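Local atomic coordinates of probable mRNA-capping enzyme (Acanthamoeba polyphaga mimivirus, PDB entry 3BGY), a protein that removes the terminal phosphate from the 5'-triphosphate end of mRNA, an early step in cap formation, through its N-terminal tunnel triphosphatase domain. Residues N18-N21 against E22-M26; I60-E63 against N64-E67; M26-D29 against Y30-D34; P162-T165 against G166-I170. All coordinates share one frame; numbering follows the deposited sequence.

All four contacts are local, each within one continuous piece of the tunnel-type triphosphatase domain, whose eight antiparallel strands close into a barrel. Contacts 1 and 3 follow one another on helix 17-32 and share Met26. Their centres are 12 Å apart. Contact 2 is the turn from helix 47-60 into strand 66-77. Its nearest atoms are about 15 Å from contact 3 and about 22 Å from contact 1. Contact 4 leads into strand 169-183, the neighbour of strand 66-77. Contacts 2 and 4 therefore reach the same sheet, but on opposite sides of the chain's centre, with centres 39 Å apart.

Contact 1. Residues N18-N21 against E22-M26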
loop_
_atom_site.group_PDB
_atom_site.type_symbol
_atom_site.label_atom_id
_atom_site.label_comp_id
_atom_site.label_asym_id
_atom_site.label_seq_id
_atom_site.Cartn_x
_atom_site.Cartn_y
_atom_site.Cartn_z
ATOM N N ASN A 18 19.294 17.941 6.802
ATOM C CA ASN A 18 17.921 18.393 6.903
ATOM C C ASN A 18 16.923 17.249 6.740
ATOM O O ASN A 18 15.919 17.228 7.442
ATOM C CB ASN A 18 17.593 19.500 5.912
ATOM C CG ASN A 18 16.241 20.136 6.202
ATOM O OD1 ASN A 18 15.966 20.545 7.340
ATOM N ND2 ASN A 18 15.372 20.172 5.201
ATOM N N GLU A 19 17.191 16.339 5.804
ATOM C CA GLU A 19 16.308 15.178 5.588
ATOM C C GLU A 19 16.295 14.329 6.838
ATOM O O GLU A 19 15.231 13.935 7.306
ATOM C CB GLU A 19 16.801 14.349 4.424
ATOM C CG GLU A 19 16.482 14.970 3.066
ATOM C CD GLU A 19 17.320 14.410 1.937
ATOM O OE1 GLU A 19 18.242 13.594 2.160
ATOM O OE2 GLU A 19 17.028 14.803 0.789
ATOM N N TYR A 20 17.477 14.104 7.412
ATOM C CA TYR A 20 17.606 13.336 8.673
ATOM C C TYR A 20 16.695 13.935 9.763
ATOM O O TYR A 20 15.891 13.236 10.379
ATOM C CB TYR A 20 19.076 13.361 9.136
ATOM C CG TYR A 20 19.417 12.535 10.372
ATOM C CD1 TYR A 20 19.145 13.021 11.676
ATOM C CD2 TYR A 20 20.118 11.321 10.245
ATOM C CE1 TYR A 20 19.581 12.308 12.832
ATOM C CE2 TYR A 20 20.559 10.619 11.364
ATOM C CZ TYR A 20 20.281 11.132 12.664
ATOM O OH TYR A 20 20.711 10.452 13.758
ATOM N N ASN A 21 16.823 15.237 10.014
ATOM C CA ASN A 21 16.006 15.879 11.057
ATOM C C ASN A 21 14.492 15.861 10.801
ATOM O O ASN A 21 13.694 15.652 11.721
ATOM C CB ASN A 21 16.523 17.310 11.294
ATOM C CG ASN A 21 17.904 17.307 11.927
ATOM O OD1 ASN A 21 18.287 16.330 12.575
ATOM N ND2 ASN A 21 18.649 18.410 11.780
ATOM N N GLU A 22 14.116 15.997 9.536
ATOM C CA GLU A 22 12.705 15.973 9.166
ATOM C C GLU A 22 12.135 14.557 9.309
ATOM O O GLU A 22 11.027 14.405 9.789
ATOM C CB GLU A 22 12.517 16.489 7.741
ATOM C CG GLU A 22 12.635 18.003 7.649
ATOM C CD GLU A 22 12.267 18.576 6.278
ATOM O OE1 GLU A 22 11.675 17.845 5.442
ATOM O OE2 GLU A 22 12.554 19.783 6.053
ATOM N N ILE A 23 12.932 13.546 8.951
ATOM C CA ILE A 23 12.514 12.131 9.055
ATOM C C ILE A 23 12.396 11.736 10.529
ATOM O O ILE A 23 11.496 10.986 10.897
ATOM C CB ILE A 23 13.465 11.206 8.264
ATOM C CG1 ILE A 23 13.287 11.511 6.789
ATOM C CG2 ILE A 23 13.124 9.695 8.460
ATOM C CD1 ILE A 23 14.405 11.033 5.889
ATOM N N VAL A 24 13.303 12.222 11.379
ATOM C CA VAL A 24 13.196 11.940 12.837
ATOM C C VAL A 24 11.848 12.456 13.382
ATOM O O VAL A 24 11.170 11.752 14.125
ATOM C CB VAL A 24 14.449 12.528 13.597
ATOM C CG1 VAL A 24 14.252 12.555 15.126
ATOM C CG2 VAL A 24 15.641 11.699 13.252
ATOM N N GLU A 25 11.413 13.637 12.955
ATOM C CA GLU A 25 10.126 14.180 13.382
ATOM C C GLU A 25 8.975 13.323 12.854
ATOM O O GLU A 25 8.039 13.043 13.600
ATOM C CB GLU A 25 9.948 15.636 12.917
ATOM C CG GLU A 25 11.045 16.555 13.453
ATOM C CD GLU A 25 10.790 18.026 13.182
ATOM O OE1 GLU A 25 10.668 18.409 11.993
ATOM O OE2 GLU A 25 10.730 18.791 14.171
ATOM N N MET A 26 9.100 12.855 11.599
ATOM C CA MET A 26 8.070 11.998 10.983
ATOM C C MET A 26 7.973 10.688 11.727
ATOM O O MET A 26 6.877 10.159 11.915
ATOM C CB MET A 26 8.367 11.719 9.509
ATOM C CG MET A 26 8.186 12.901 8.618
ATOM S SD MET A 26 8.808 12.528 6.961
ATOM C CE MET A 26 7.542 11.395 6.389
#
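Asn18 and Glu22 lie one turn apart on helix 17-32, and their side chains meet in an i to i+4 pair on the helix surface. The Asn18 amide nitrogen ND2 donates to Glu22 OE2 at 3.0 Å. The bond is not straight, with an N-H...O angle of 136°. The amide and carboxylate planes stand 81° apart, and ND2 reaches OE2 from above the carboxylate plane, not in it. Glu22 gets there with CG beside its own backbone N and an extended chain beyond. On the way CG passes Asn18 O at 3.4 Å. The other oxygen, Glu22 OE1, makes a long, weak ion pair with Lys133.

A second pair one turn apart is apolar. Val24 CG2 lies 4.0 Å from Tyr20 CE1 and meets the ring obliquely. Tyr20 CG is anti to the backbone N (chi1 -176°) and lies beside the carbonyl carbon, and from there the ring brings CE1 near Val24. Its hydroxyl is hydrogen-bonded to Asn222 on helix 221-235. Both Tyr20 and Val24 touch Ile221 of that helix.

Ile23 is buried and packs on Ile221, Leu224, Ile135 and Ile144, so this face of the helix meets both the C-terminal helix and the barrel. Glu19 turns away from the segment that follows and bonds to the backbone N of Asp138 and of Ser16. Regular i to i+4 backbone bonds run beneath these pairs. In one of them Ile23 N donates to Glu19 O at 2.9 Å, while Ile23 CG1 lies 3.1 Å from that same oxygen.

Contact 2. Residues I60-E63 against N64-E67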
loop_
_atom_site.group_PDB
_atom_site.type_symbol
_atom_site.label_atom_id
_atom_site.label_comp_id
_atom_site.label_asym_id
_atom_site.label_seq_id
_atom_site.Cartn_x
_atom_site.Cartn_y
_atom_site.Cartn_z
ATOM N N ILE A 60 16.183 -15.930 1.723
ATOM C CA ILE A 60 16.692 -15.596 3.059
ATOM C C ILE A 60 15.632 -15.507 4.171
ATOM O O ILE A 60 15.978 -15.529 5.347
ATOM C CB ILE A 60 17.555 -14.291 3.082
ATOM C CG1 ILE A 60 16.708 -13.053 2.740
ATOM C CG2 ILE A 60 18.765 -14.430 2.143
ATOM C CD1 ILE A 60 17.340 -11.738 3.118
ATOM N N THR A 61 14.353 -15.391 3.794
ATOM C CA THR A 61 13.279 -15.232 4.774
ATOM C C THR A 61 12.609 -16.537 5.163
ATOM O O THR A 61 12.140 -17.273 4.294
ATOM C CB THR A 61 12.218 -14.202 4.284
ATOM O OG1 THR A 61 12.902 -13.007 3.886
ATOM C CG2 THR A 61 11.217 -13.822 5.376
ATOM N N PRO A 62 12.518 -16.815 6.486
ATOM C CA PRO A 62 11.864 -18.068 6.904
ATOM C C PRO A 62 10.407 -18.066 6.464
ATOM O O PRO A 62 9.768 -17.030 6.445
ATOM C CB PRO A 62 12.034 -18.072 8.430
ATOM C CG PRO A 62 12.398 -16.683 8.808
ATOM C CD PRO A 62 13.156 -16.135 7.629
ATOM N N GLU A 63 9.915 -19.222 6.027
ATOM C CA GLU A 63 8.555 -19.346 5.538
ATOM C C GLU A 63 7.442 -18.737 6.400
ATOM O O GLU A 63 6.510 -18.166 5.861
ATOM C CB GLU A 63 8.268 -20.820 5.211
ATOM C CG GLU A 63 7.268 -21.053 4.079
ATOM C CD GLU A 63 7.652 -20.378 2.764
ATOM O OE1 GLU A 63 8.776 -20.606 2.272
ATOM O OE2 GLU A 63 6.816 -19.615 2.231
ATOM N N ASN A 64 7.584 -18.772 7.732
ATOM C CA ASN A 64 6.565 -18.213 8.636
ATOM C C ASN A 64 6.497 -16.684 8.563
ATOM O O ASN A 64 5.528 -16.084 8.993
ATOM C CB ASN A 64 6.844 -18.568 10.108
ATOM C CG ASN A 64 6.480 -20.003 10.480
ATOM O OD1 ASN A 64 5.531 -20.582 9.968
ATOM N ND2 ASN A 64 7.210 -20.548 11.440
ATOM N N LYS A 65 7.545 -16.078 8.004
ATOM C CA LYS A 65 7.628 -14.633 7.891
ATOM C C LYS A 65 7.379 -14.125 6.473
ATOM O O LYS A 65 7.609 -12.936 6.190
ATOM C CB LYS A 65 8.997 -14.179 8.421
ATOM C CG LYS A 65 9.252 -14.598 9.881
ATOM C CD LYS A 65 8.333 -13.864 10.824
ATOM C CE LYS A 65 8.617 -14.202 12.278
ATOM N NZ LYS A 65 7.601 -13.596 13.176
ATOM N N ILE A 66 6.927 -15.027 5.588
ATOM C CA ILE A 66 6.590 -14.666 4.198
ATOM C C ILE A 66 5.072 -14.725 4.061
ATOM O O ILE A 66 4.428 -15.673 4.522
ATOM C CB ILE A 66 7.214 -15.634 3.133
ATOM C CG1 ILE A 66 8.744 -15.679 3.244
ATOM C CG2 ILE A 66 6.820 -15.194 1.724
ATOM C CD1 ILE A 66 9.437 -16.697 2.338
ATOM N N GLU A 67 4.490 -13.723 3.422
ATOM C CA GLU A 67 3.049 -13.732 3.188
ATOM C C GLU A 67 2.883 -13.317 1.723
ATOM O O GLU A 67 3.514 -12.357 1.267
ATOM C CB GLU A 67 2.333 -12.740 4.107
ATOM C CG GLU A 67 0.810 -12.835 4.084
ATOM C CD GLU A 67 0.158 -11.789 4.969
ATOM O OE1 GLU A 67 0.300 -11.891 6.205
ATOM O OE2 GLU A 67 -0.479 -10.858 4.426
#
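Ile66 folds back over Thr61, Pro62 and Glu63 and packs against the short turn they begin. Its CB lies 3.8 Å from Glu63 O, at the point where the side chain leaves the backbone. CG1 sits beside the backbone N (chi1 -58°), which carries the longer branch back toward the start of the turn. There it meets Pro62 O at 3.6 Å and the Thr61 methyl CG2 at 3.8 Å. The tip, CD1, reaches furthest. It lies 3.4 Å from Thr61 O and also comes near the Glu63 carboxylate, with OE2 at 3.9 Å. The Glu63 chain is bent at chi2, and its end crosses the isoleucine at a slant.

The backbone under this side chain is a 3-10 turn held by two i to i+3 bonds. Lys65 N donates to Pro62 O at 2.9 Å, and Ile66 N to Glu63 O at 3.2 Å. Lys65 adds an apolar touch, its CG against Pro62 CG.

Thr61 is the first residue after helix 47-60 to leave helical angles, and its hydroxyl is hydrogen-bonded to Tyr57 O in the last turn of that helix. Strand 66-77 begins at Ile66. Phe180 of the adjacent strand 169-183 touches both Thr61 and Ile66, so the turn joins helix 47-60 to the start of strand 66-77, beside strand 169-183.

Contact 3. Residues M26-D29 against Y30-D34; sequences MLRD and YSNGD
Tyr30 meets the preceding turn with its CB and one ring edge. CB lies 3.4 Å from Met26 O and 3.5 Å from Leu27 O. The ring leads away from these residues, with Leu27 O near the plane at its edge. Beyond, Tyr30 packs on Phe38 and Leu215 of two barrel strands.

Asp29 reaches Asn32 through a water. The water donates to Asp29 OD1 at 2.8 Å and accepts from Asn32 ND2 at 3.0 Å. This bridge spans the last turn of helix 17-32, and Gly33 is the first residue to leave helical angles. Arg28 takes part mainly through its carbonyl. Arg28 O accepts two bonds, from Ser31 OG at 2.8 Å and from Asn32 N at 3.0 Å. The serine hydroxyl can bend back to it because OG lies between the backbone N and the carbonyl carbon (chi1 65°). A weak bond also runs from Asn32 N to Asp29 O. Alongside, the Asn32 amide crosses the base of the Arg28 side chain, ND2 lying 3.6 Å from Arg28 CG.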
loop_
_atom_site.group_PDB
_atom_site.type_symbol
_atom_site.label_atom_id
_atom_site.label_comp_id
_atom_site.label_asym_id
_atom_site.label_seq_id
_atom_site.Cartn_x
_atom_site.Cartn_y
_atom_site.Cartn_z
ATOM N N MET A 26 9.100 12.855 11.599
ATOM C CA MET A 26 8.070 11.998 10.983
ATOM C C MET A 26 7.973 10.688 11.727
ATOM O O MET A 26 6.877 10.159 11.915
ATOM C CB MET A 26 8.367 11.719 9.509
ATOM C CG MET A 26 8.186 12.901 8.618
ATOM S SD MET A 26 8.808 12.528 6.961
ATOM C CE MET A 26 7.542 11.395 6.389
ATOM N N LEU A 27 9.117 10.166 12.160
ATOM C CA LEU A 27 9.143 8.898 12.917
ATOM C C LEU A 27 8.481 9.040 14.283
ATOM O O LEU A 27 7.817 8.115 14.755
ATOM C CB LEU A 27 10.579 8.379 13.084
ATOM C CG LEU A 27 11.189 7.729 11.851
ATOM C CD1 LEU A 27 12.694 7.715 11.927
ATOM C CD2 LEU A 27 10.629 6.329 11.687
ATOM N N ARG A 28 8.673 10.197 14.911
ATOM C CA ARG A 28 8.062 10.477 16.204
ATOM C C ARG A 28 6.555 10.625 16.038
ATOM O O ARG A 28 5.801 10.072 16.835
ATOM C CB ARG A 28 8.639 11.755 16.818
ATOM C CG ARG A 28 8.110 12.015 18.249
ATOM C CD ARG A 28 8.752 13.248 18.878
ATOM N NE ARG A 28 8.350 14.487 18.213
ATOM C CZ ARG A 28 8.633 15.715 18.646
ATOM N NH1 ARG A 28 9.337 15.900 19.760
ATOM N NH2 ARG A 28 8.188 16.770 17.974
ATOM N N ASP A 29 6.124 11.339 14.988
ATOM C CA ASP A 29 4.689 11.524 14.723
ATOM C C ASP A 29 4.008 10.197 14.447
ATOM O O ASP A 29 2.892 9.956 14.936
ATOM C CB ASP A 29 4.464 12.478 13.560
ATOM C CG ASP A 29 4.785 13.916 13.911
ATOM O OD1 ASP A 29 4.978 14.245 15.102
ATOM O OD2 ASP A 29 4.864 14.727 12.981
ATOM N N TYR A 30 4.718 9.323 13.724
ATOM C CA TYR A 30 4.240 7.965 13.418
ATOM C C TYR A 30 4.035 7.166 14.723
ATOM O O TYR A 30 2.995 6.525 14.905
ATOM C CB TYR A 30 5.245 7.243 12.489
ATOM C CG TYR A 30 5.135 5.722 12.417
ATOM C CD1 TYR A 30 3.968 5.094 11.890
ATOM C CD2 TYR A 30 6.163 4.900 12.905
ATOM C CE1 TYR A 30 3.849 3.718 11.854
ATOM C CE2 TYR A 30 6.038 3.499 12.886
ATOM C CZ TYR A 30 4.875 2.917 12.357
ATOM O OH TYR A 30 4.714 1.560 12.379
ATOM N N SER A 31 5.022 7.210 15.613
ATOM C CA SER A 31 4.925 6.467 16.872
ATOM C C SER A 31 3.846 6.962 17.814
ATOM O O SER A 31 3.251 6.163 18.540
ATOM C CB SER A 31 6.261 6.436 17.613
ATOM O OG SER A 31 6.684 7.717 18.042
ATOM N N ASN A 32 3.557 8.258 17.740
ATOM C CA ASN A 32 2.547 8.887 18.612
ATOM C C ASN A 32 1.148 8.892 18.035
ATOM O O ASN A 32 0.174 9.163 18.746
ATOM C CB ASN A 32 2.947 10.331 18.951
ATOM C CG ASN A 32 4.162 10.404 19.874
ATOM O OD1 ASN A 32 4.434 9.474 20.636
ATOM N ND2 ASN A 32 4.896 11.515 19.803
ATOM N N GLY A 33 1.058 8.580 16.745
ATOM C CA GLY A 33 -0.219 8.570 16.067
ATOM C C GLY A 33 -1.006 7.302 16.303
ATOM O O GLY A 33 -0.505 6.321 16.874
ATOM N N ASP A 34 -2.275 7.357 15.930
ATOM C CA ASP A 34 -3.140 6.204 16.071
ATOM C C ASP A 34 -3.098 5.353 14.810
ATOM O O ASP A 34 -2.748 4.165 14.844
ATOM C CB ASP A 34 -4.579 6.664 16.315
ATOM C CG ASP A 34 -4.723 7.503 17.574
ATOM O OD1 ASP A 34 -4.005 7.225 18.556
ATOM O OD2 ASP A 34 -5.557 8.438 17.572
HETATM O O HOH W 1 4.490 13.685 17.805
#

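Contact 4. Residues P162-T165 against G166-I170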
loop_
_atom_site.group_PDB
_atom_site.type_symbol
_atom_site.label_atom_id
_atom_site.label_comp_id
_atom_site.label_asym_id
_atom_site.label_seq_id
_atom_site.Cartn_x
_atom_site.Cartn_y
_atom_site.Cartn_z
ATOM N N PRO A 162 -18.720 7.415 4.456
ATOM C CA PRO A 162 -18.875 8.565 3.552
ATOM C C PRO A 162 -20.069 8.465 2.599
ATOM O O PRO A 162 -20.394 7.390 2.090
ATOM C CB PRO A 162 -17.550 8.592 2.806
ATOM C CG PRO A 162 -17.123 7.169 2.784
ATOM C CD PRO A 162 -17.438 6.729 4.187
ATOM N N LYS A 163 -20.719 9.598 2.385
ATOM C CA LYS A 163 -21.888 9.663 1.529
ATOM C C LYS A 163 -21.561 9.637 0.047
ATOM O O LYS A 163 -20.700 10.380 -0.418
ATOM C CB LYS A 163 -22.765 10.884 1.865
ATOM C CG LYS A 163 -22.021 12.179 2.192
ATOM C CD LYS A 163 -22.475 13.356 1.337
ATOM C CE LYS A 163 -21.635 14.598 1.615
ATOM N NZ LYS A 163 -21.782 15.631 0.549
ATOM N N ILE A 164 -22.235 8.741 -0.671
ATOM C CA ILE A 164 -22.065 8.617 -2.117
ATOM C C ILE A 164 -22.924 9.680 -2.797
ATOM O O ILE A 164 -24.149 9.678 -2.658
ATOM C CB ILE A 164 -22.427 7.184 -2.611
ATOM C CG1 ILE A 164 -21.464 6.151 -1.997
ATOM C CG2 ILE A 164 -22.427 7.099 -4.148
ATOM C CD1 ILE A 164 -19.952 6.503 -2.149
ATOM N N THR A 165 -22.265 10.620 -3.474
ATOM C CA THR A 165 -22.967 11.692 -4.182
ATOM C C THR A 165 -23.195 11.333 -5.647
ATOM O O THR A 165 -24.107 11.861 -6.293
ATOM C CB THR A 165 -22.202 13.049 -4.124
ATOM O OG1 THR A 165 -20.999 12.974 -4.895
ATOM C CG2 THR A 165 -21.856 13.435 -2.672
ATOM N N GLY A 166 -22.373 10.421 -6.154
ATOM C CA GLY A 166 -22.455 10.015 -7.547
ATOM C C GLY A 166 -21.336 10.610 -8.398
ATOM O O GLY A 166 -21.195 10.256 -9.568
ATOM N N SER A 167 -20.550 11.518 -7.824
ATOM C CA SER A 167 -19.450 12.157 -8.546
ATOM C C SER A 167 -18.080 11.572 -8.152
ATOM O O SER A 167 -17.024 12.179 -8.392
ATOM C CB SER A 167 -19.471 13.674 -8.314
ATOM O OG SER A 167 -19.009 14.005 -7.015
ATOM N N GLU A 168 -18.112 10.419 -7.498
ATOM C CA GLU A 168 -16.873 9.736 -7.075
ATOM C C GLU A 168 -16.134 9.153 -8.272
ATOM O O GLU A 168 -16.769 8.748 -9.260
ATOM C CB GLU A 168 -17.192 8.554 -6.141
ATOM C CG GLU A 168 -17.693 8.924 -4.742
ATOM C CD GLU A 168 -19.127 9.439 -4.709
ATOM O OE1 GLU A 168 -19.916 9.073 -5.609
ATOM O OE2 GLU A 168 -19.452 10.210 -3.778
ATOM N N ARG A 169 -14.801 9.141 -8.182
ATOM C CA ARG A 169 -13.964 8.513 -9.196
ATOM C C ARG A 169 -13.644 7.109 -8.655
ATOM O O ARG A 169 -13.654 6.905 -7.431
ATOM C CB ARG A 169 -12.652 9.297 -9.411
ATOM C CG ARG A 169 -12.799 10.673 -10.087
ATOM C CD ARG A 169 -11.467 11.448 -9.984
ATOM N NE ARG A 169 -11.361 12.674 -10.805
ATOM C CZ ARG A 169 -11.875 13.857 -10.464
ATOM N NH1 ARG A 169 -12.555 13.996 -9.331
ATOM N NH2 ARG A 169 -11.624 14.936 -11.209
ATOM N N ILE A 170 -13.470 6.122 -9.528
ATOM C CA ILE A 170 -13.126 4.781 -9.050
ATOM C C ILE A 170 -11.864 4.281 -9.741
ATOM O O ILE A 170 -11.668 4.505 -10.940
ATOM C CB ILE A 170 -14.247 3.744 -9.267
ATOM C CG1 ILE A 170 -15.575 4.276 -8.726
ATOM C CG2 ILE A 170 -13.924 2.444 -8.502
ATOM C CD1 ILE A 170 -16.758 3.455 -9.169
HETATM O O HOH W 2 -18.529 12.489 -3.599
#
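Thr165 OG1 is gripped from several sides. Ser167 OG donates to it at 3.1 Å. Ser167 N adds a weak bond to the same oxygen at 3.3 Å, and this closes an ST turn over Thr165, Gly166 and Ser167. A water makes a further bond to Thr165 OG1 at 2.8 Å. In both residues the hydroxyl lies between the backbone N and the carbonyl carbon, which lets the two oxygens approach.

The other half of the contact is the Glu168 carboxylate. Its chain bends at chi2 (74°) and brings the group back to the backbone of Thr165 and Gly166. Thr165 N donates to Glu168 OE2 at 2.9 Å, and the bond is nearly straight, with an N-H...O angle of 167°. Gly166 N donates to Glu168 OE1, also at 2.9 Å but less straight. Each oxygen uses its syn lone pair, so two successive backbone N-H groups clasp the carboxylate like a fork. At the backbone angles of Gly166 (phi 105°) a side chain would be jammed against Thr165 O, so the position calls for glycine.

Ile164 crosses the Glu168 side chain at a slant, with CG2 3.5 Å from Glu168 OE1. The isoleucine also packs on helix 106-115 and on Phe78, while Glu168 itself touches Phe78. The loop leads directly into strand 169-183, where Arg169 pairs with Ile77 of the neighbouring antiparallel strand 66-77.

Glu168 is buried, and its two oxygens accept N-H bonds from Thr165 and Gly166. This pattern is consistent with an ionised carboxylate that fixes the loop through backbone donors.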